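Local coordinates for protein Phl p 3 allergen (PDB 3FT1) that is a secreted grass-pollen allergen recognised by IgE, related to the C-terminal domain of expansins, at residues 25-38 with 61-75. Numbering follows the deposited sequence.
Sequences RPGDSLAEVELRQH and LVGPFNFRFMSKGGM
Asp28 OD2 is gripped from opposite faces of its carboxylate plane: Ser71 OG donates to it at 2.6 Å, and Arg25 NH1 completes a salt bridge. Asp28 OD1 accepts from Gly73 N at 2.8 Å through its syn lone pair, and also from Ser29 N, so one carboxylate ties the type II turn 25-28 to the type I turn 71-74. Beyond it, strands 30-36 and 65-71 run antiparallel. A classic beta bulge interrupts their register where Ala31 N and Glu32 N both donate to Met70 O. On one face of the sheet Glu34 and Arg68 lie side by side; Arg68 bends at chi3 (72°), and its NE meets Glu34 OE1 at 2.7 Å while NH2 reaches OE2 at 3.2 Å. Trp43 adds a cation-pi contact to Arg68. On the buried face, Val33 CG2 lies 3.6 Å from Phe69 CD1, and Leu35 CD1 sits over one face of the Phe67 ring, 4.0 Å from its CE1. Past the strand, Gln37 OE1 accepts a hydrogen bond from Val62 N at 2.8 Å while its NE2 bonds Glu44. The strand pair presents apolar side chains to the barrel interior and mostly polar ones on its other face, with the Asp28 carboxylate probably stabilised by its four donors.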
loop_
_atom_site.group_PDB
_atom_site.type_symbol
_atom_site.label_atom_id
_atom_site.label_comp_id
_atom_site.label_asym_id
_atom_site.label_seq_id
_atom_site.Cartn_x
_atom_site.Cartn_y
_atom_site.Cartn_z
ATOM N N ARG A 25 -8.586 1.442 11.665
ATOM C CA ARG A 25 -8.384 2.530 12.618
ATOM C C ARG A 25 -9.738 2.862 13.221
ATOM O O ARG A 25 -10.617 3.351 12.525
ATOM C CB ARG A 25 -7.803 3.780 11.950
ATOM C CG ARG A 25 -7.496 4.876 12.969
ATOM C CD ARG A 25 -6.887 6.145 12.390
ATOM N NE ARG A 25 -6.365 6.950 13.494
ATOM C CZ ARG A 25 -7.013 7.956 14.078
ATOM N NH1 ARG A 25 -8.207 8.339 13.643
ATOM N NH2 ARG A 25 -6.456 8.593 15.095
ATOM N N PRO A 26 -9.903 2.599 14.520
ATOM C CA PRO A 26 -11.220 2.742 15.146
ATOM C C PRO A 26 -11.887 4.071 14.811
ATOM O O PRO A 26 -11.284 5.135 14.968
ATOM C CB PRO A 26 -10.904 2.660 16.643
ATOM C CG PRO A 26 -9.662 1.857 16.723
ATOM C CD PRO A 26 -8.865 2.201 15.488
ATOM N N GLY A 27 -13.129 3.995 14.342
ATOM C CA GLY A 27 -13.926 5.174 14.055
ATOM C C GLY A 27 -13.485 5.940 12.824
ATOM O O GLY A 27 -13.935 7.059 12.592
ATOM N N ASP A 28 -12.600 5.339 12.034
ATOM C CA ASP A 28 -12.012 6.027 10.882
ATOM C C ASP A 28 -11.952 5.048 9.721
ATOM O O ASP A 28 -12.209 3.857 9.888
ATOM C CB ASP A 28 -10.598 6.501 11.233
ATOM C CG ASP A 28 -10.194 7.791 10.504
ATOM O OD1 ASP A 28 -10.856 8.180 9.512
ATOM O OD2 ASP A 28 -9.195 8.409 10.934
ATOM N N SER A 29 -11.620 5.548 8.539
ATOM C CA SER A 29 -11.465 4.677 7.382
ATOM C C SER A 29 -10.441 5.276 6.440
ATOM O O SER A 29 -10.076 6.437 6.563
ATOM C CB SER A 29 -12.799 4.466 6.660
ATOM O OG SER A 29 -13.320 5.696 6.179
ATOM N N LEU A 30 -9.972 4.466 5.504
ATOM C CA LEU A 30 -8.943 4.899 4.578
ATOM C C LEU A 30 -9.541 5.847 3.544
ATOM O O LEU A 30 -10.627 5.597 3.021
ATOM C CB LEU A 30 -8.368 3.665 3.893
ATOM C CG LEU A 30 -7.010 3.711 3.214
ATOM C CD1 LEU A 30 -5.988 4.444 4.066
ATOM C CD2 LEU A 30 -6.570 2.275 2.931
ATOM N N ALA A 31 -8.833 6.936 3.253
ATOM C CA ALA A 31 -9.245 7.879 2.224
ATOM C C ALA A 31 -8.316 7.811 1.012
ATOM O O ALA A 31 -8.776 7.727 -0.132
ATOM C CB ALA A 31 -9.278 9.297 2.779
ATOM N N GLU A 32 -7.009 7.850 1.269
ATOM C CA GLU A 32 -6.008 7.864 0.202
ATOM C C GLU A 32 -4.900 6.877 0.537
ATOM O O GLU A 32 -4.541 6.716 1.698
ATOM C CB GLU A 32 -5.355 9.241 0.066
ATOM C CG GLU A 32 -6.247 10.403 -0.308
ATOM C CD GLU A 32 -5.440 11.699 -0.412
ATOM O OE1 GLU A 32 -4.298 11.646 -0.928
ATOM O OE2 GLU A 32 -5.932 12.752 0.033
ATOM N N VAL A 33 -4.348 6.242 -0.489
ATOM C CA VAL A 33 -3.138 5.442 -0.348
ATOM C C VAL A 33 -2.184 5.852 -1.467
ATOM O O VAL A 33 -2.590 5.933 -2.624
ATOM C CB VAL A 33 -3.438 3.946 -0.522
ATOM C CG1 VAL A 33 -2.145 3.131 -0.469
ATOM C CG2 VAL A 33 -4.418 3.474 0.524
ATOM N N GLU A 34 -0.921 6.103 -1.128
ATOM C CA GLU A 34 0.081 6.406 -2.141
ATOM C C GLU A 34 1.280 5.500 -1.985
ATOM O O GLU A 34 1.596 5.062 -0.886
ATOM C CB GLU A 34 0.548 7.860 -2.027
ATOM C CG GLU A 34 -0.546 8.863 -2.227
ATOM C CD GLU A 34 -0.286 10.134 -1.456
ATOM O OE1 GLU A 34 -0.159 10.048 -0.216
ATOM O OE2 GLU A 34 -0.212 11.204 -2.086
ATOM N N LEU A 35 1.944 5.235 -3.104
ATOM C CA LEU A 35 3.155 4.439 -3.122
ATOM C C LEU A 35 4.376 5.326 -3.345
ATOM O O LEU A 35 4.339 6.243 -4.151
ATOM C CB LEU A 35 3.071 3.418 -4.265
ATOM C CG LEU A 35 4.418 2.829 -4.683
ATOM C CD1 LEU A 35 4.824 1.785 -3.666
ATOM C CD2 LEU A 35 4.340 2.236 -6.072
ATOM N N ARG A 36 5.454 5.054 -2.622
ATOM C CA ARG A 36 6.745 5.632 -2.975
ATOM C C ARG A 36 7.708 4.492 -3.284
ATOM O O ARG A 36 7.995 3.649 -2.427
ATOM C CB ARG A 36 7.293 6.523 -1.854
ATOM C CG ARG A 36 8.567 7.277 -2.236
ATOM C CD ARG A 36 9.067 8.181 -1.128
ATOM N NE ARG A 36 9.559 7.434 0.028
ATOM C CZ ARG A 36 10.708 6.766 0.053
ATOM N NH1 ARG A 36 11.490 6.733 -1.016
ATOM N NH2 ARG A 36 11.076 6.122 1.149
ATOM N N GLN A 37 8.183 4.442 -4.523
ATOM C CA GLN A 37 9.135 3.409 -4.899
ATOM C C GLN A 37 10.472 3.660 -4.219
ATOM O O GLN A 37 10.795 4.785 -3.856
ATOM C CB GLN A 37 9.313 3.358 -6.417
ATOM C CG GLN A 37 8.022 3.184 -7.181
ATOM C CD GLN A 37 8.271 3.040 -8.661
ATOM O OE1 GLN A 37 9.160 2.302 -9.074
ATOM N NE2 GLN A 37 7.497 3.755 -9.471
ATOM N N HIS A 38 11.243 2.599 -4.025
ATOM C CA HIS A 38 12.570 2.734 -3.460
ATOM C C HIS A 38 13.425 3.616 -4.366
ATOM O O HIS A 38 13.444 3.429 -5.581
ATOM C CB HIS A 38 13.228 1.361 -3.308
ATOM C CG HIS A 38 14.613 1.416 -2.745
ATOM N ND1 HIS A 38 14.863 1.507 -1.391
ATOM C CD2 HIS A 38 15.823 1.396 -3.350
ATOM C CE1 HIS A 38 16.167 1.538 -1.189
ATOM N NE2 HIS A 38 16.774 1.472 -2.361
ATOM N N LEU A 61 8.212 -1.665 -11.296
ATOM C CA LEU A 61 8.229 -0.957 -10.033
ATOM C C LEU A 61 9.488 -1.324 -9.256
ATOM O O LEU A 61 9.967 -2.464 -9.306
ATOM C CB LEU A 61 6.967 -1.293 -9.237
ATOM C CG LEU A 61 5.656 -0.880 -9.907
ATOM C CD1 LEU A 61 4.471 -1.578 -9.274
ATOM C CD2 LEU A 61 5.483 0.627 -9.836
ATOM N N VAL A 62 10.035 -0.351 -8.548
ATOM C CA VAL A 62 11.265 -0.562 -7.806
ATOM C C VAL A 62 10.979 -0.539 -6.308
ATOM O O VAL A 62 10.559 0.484 -5.761
ATOM C CB VAL A 62 12.309 0.507 -8.166
ATOM C CG1 VAL A 62 13.535 0.370 -7.293
ATOM C CG2 VAL A 62 12.676 0.412 -9.649
ATOM N N GLY A 63 11.199 -1.681 -5.659
ATOM C CA GLY A 63 10.986 -1.819 -4.232
ATOM C C GLY A 63 12.284 -1.855 -3.455
ATOM O O GLY A 63 13.358 -1.713 -4.039
ATOM N N PRO A 64 12.199 -2.066 -2.133
ATOM C CA PRO A 64 10.943 -2.312 -1.410
ATOM C C PRO A 64 10.017 -1.096 -1.415
ATOM O O PRO A 64 10.466 0.042 -1.534
ATOM C CB PRO A 64 11.404 -2.639 0.011
ATOM C CG PRO A 64 12.787 -2.111 0.115
ATOM C CD PRO A 64 13.378 -2.139 -1.255
ATOM N N PHE A 65 8.723 -1.344 -1.277
ATOM C CA PHE A 65 7.733 -0.296 -1.473
ATOM C C PHE A 65 7.275 0.341 -0.165
ATOM O O PHE A 65 7.036 -0.349 0.815
ATOM C CB PHE A 65 6.539 -0.869 -2.237
ATOM C CG PHE A 65 6.919 -1.497 -3.552
ATOM C CD1 PHE A 65 7.377 -0.715 -4.595
ATOM C CD2 PHE A 65 6.835 -2.868 -3.735
ATOM C CE1 PHE A 65 7.738 -1.286 -5.803
ATOM C CE2 PHE A 65 7.198 -3.449 -4.944
ATOM C CZ PHE A 65 7.646 -2.652 -5.977
ATOM N N ASN A 66 7.154 1.665 -0.177
ATOM C CA ASN A 66 6.626 2.431 0.950
ATOM C C ASN A 66 5.222 2.917 0.633
ATOM O O ASN A 66 4.904 3.188 -0.526
ATOM C CB ASN A 66 7.541 3.627 1.226
ATOM C CG ASN A 66 9.000 3.242 1.194
ATOM O OD1 ASN A 66 9.490 2.570 2.100
ATOM N ND2 ASN A 66 9.697 3.639 0.131
ATOM N N PHE A 67 4.377 3.012 1.652
ATOM C CA PHE A 67 2.987 3.413 1.461
ATOM C C PHE A 67 2.599 4.518 2.437
ATOM O O PHE A 67 2.880 4.425 3.629
ATOM C CB PHE A 67 2.052 2.209 1.631
ATOM C CG PHE A 67 2.244 1.154 0.577
ATOM C CD1 PHE A 67 1.534 1.214 -0.609
ATOM C CD2 PHE A 67 3.172 0.141 0.752
ATOM C CE1 PHE A 67 1.731 0.264 -1.607
ATOM C CE2 PHE A 67 3.375 -0.816 -0.235
ATOM C CZ PHE A 67 2.651 -0.756 -1.412
ATOM N N ARG A 68 1.972 5.563 1.914
ATOM C CA ARG A 68 1.449 6.639 2.756
ATOM C C ARG A 68 -0.059 6.554 2.755
ATOM O O ARG A 68 -0.686 6.523 1.686
ATOM C CB ARG A 68 1.881 8.010 2.246
ATOM C CG ARG A 68 1.295 9.159 3.058
ATOM C CD ARG A 68 2.045 10.450 2.813
ATOM N NE ARG A 68 1.764 10.995 1.490
ATOM C CZ ARG A 68 2.329 12.098 1.007
ATOM N NH1 ARG A 68 3.210 12.771 1.739
ATOM N NH2 ARG A 68 2.013 12.529 -0.204
ATOM N N PHE A 69 -0.631 6.505 3.955
ATOM C CA PHE A 69 -2.075 6.484 4.146
ATOM C C PHE A 69 -2.576 7.819 4.681
ATOM O O PHE A 69 -1.944 8.424 5.544
ATOM C CB PHE A 69 -2.465 5.408 5.162
ATOM C CG PHE A 69 -2.185 3.999 4.700
ATOM C CD1 PHE A 69 -3.087 3.333 3.894
ATOM C CD2 PHE A 69 -1.029 3.345 5.079
ATOM C CE1 PHE A 69 -2.844 2.044 3.471
ATOM C CE2 PHE A 69 -0.780 2.050 4.656
ATOM C CZ PHE A 69 -1.692 1.405 3.849
ATOM N N MET A 70 -3.729 8.248 4.181
ATOM C CA MET A 70 -4.481 9.345 4.782
ATOM C C MET A 70 -5.879 8.836 5.068
ATOM O O MET A 70 -6.561 8.345 4.165
ATOM C CB MET A 70 -4.549 10.542 3.830
ATOM C CG MET A 70 -3.265 11.329 3.752
ATOM S SD MET A 70 -2.940 12.215 5.292
ATOM C CE MET A 70 -4.379 13.280 5.381
ATOM N N SER A 71 -6.291 8.906 6.329
ATOM C CA SER A 71 -7.632 8.467 6.714
ATOM C C SER A 71 -8.650 9.560 6.411
ATOM O O SER A 71 -8.280 10.712 6.171
ATOM C CB SER A 71 -7.681 8.117 8.201
ATOM O OG SER A 71 -7.745 9.288 9.000
ATOM N N LYS A 72 -9.932 9.200 6.414
ATOM C CA LYS A 72 -10.990 10.188 6.232
ATOM C C LYS A 72 -10.906 11.240 7.328
ATOM O O LYS A 72 -11.179 12.416 7.097
ATOM C CB LYS A 72 -12.375 9.527 6.258
ATOM C CG LYS A 72 -12.961 9.233 4.890
ATOM C CD LYS A 72 -12.500 7.895 4.354
ATOM C CE LYS A 72 -13.035 7.656 2.948
ATOM N NZ LYS A 72 -14.516 7.793 2.879
ATOM N N GLY A 73 -10.527 10.802 8.523
ATOM C CA GLY A 73 -10.385 11.689 9.666
ATOM C C GLY A 73 -9.126 12.542 9.654
ATOM O O GLY A 73 -8.916 13.357 10.551
ATOM N N GLY A 74 -8.286 12.355 8.641
ATOM C CA GLY A 74 -7.091 13.159 8.473
ATOM C C GLY A 74 -5.890 12.640 9.226
ATOM O O GLY A 74 -4.989 13.400 9.564
ATOM N N MET A 75 -5.877 11.339 9.506
ATOM C CA MET A 75 -4.730 10.724 10.149
ATOM C C MET A 75 -3.769 10.188 9.088
ATOM O O MET A 75 -4.170 9.444 8.191
ATOM C CB MET A 75 -5.163 9.583 11.069
ATOM C CG MET A 75 -3.992 8.765 11.608
ATOM S SD MET A 75 -2.992 9.724 12.769
ATOM C CE MET A 75 -1.578 8.648 12.973
HETATM O O HOH W 1 -2.096 9.062 1.174
HETATM O O HOH W 2 12.261 1.787 -0.032
#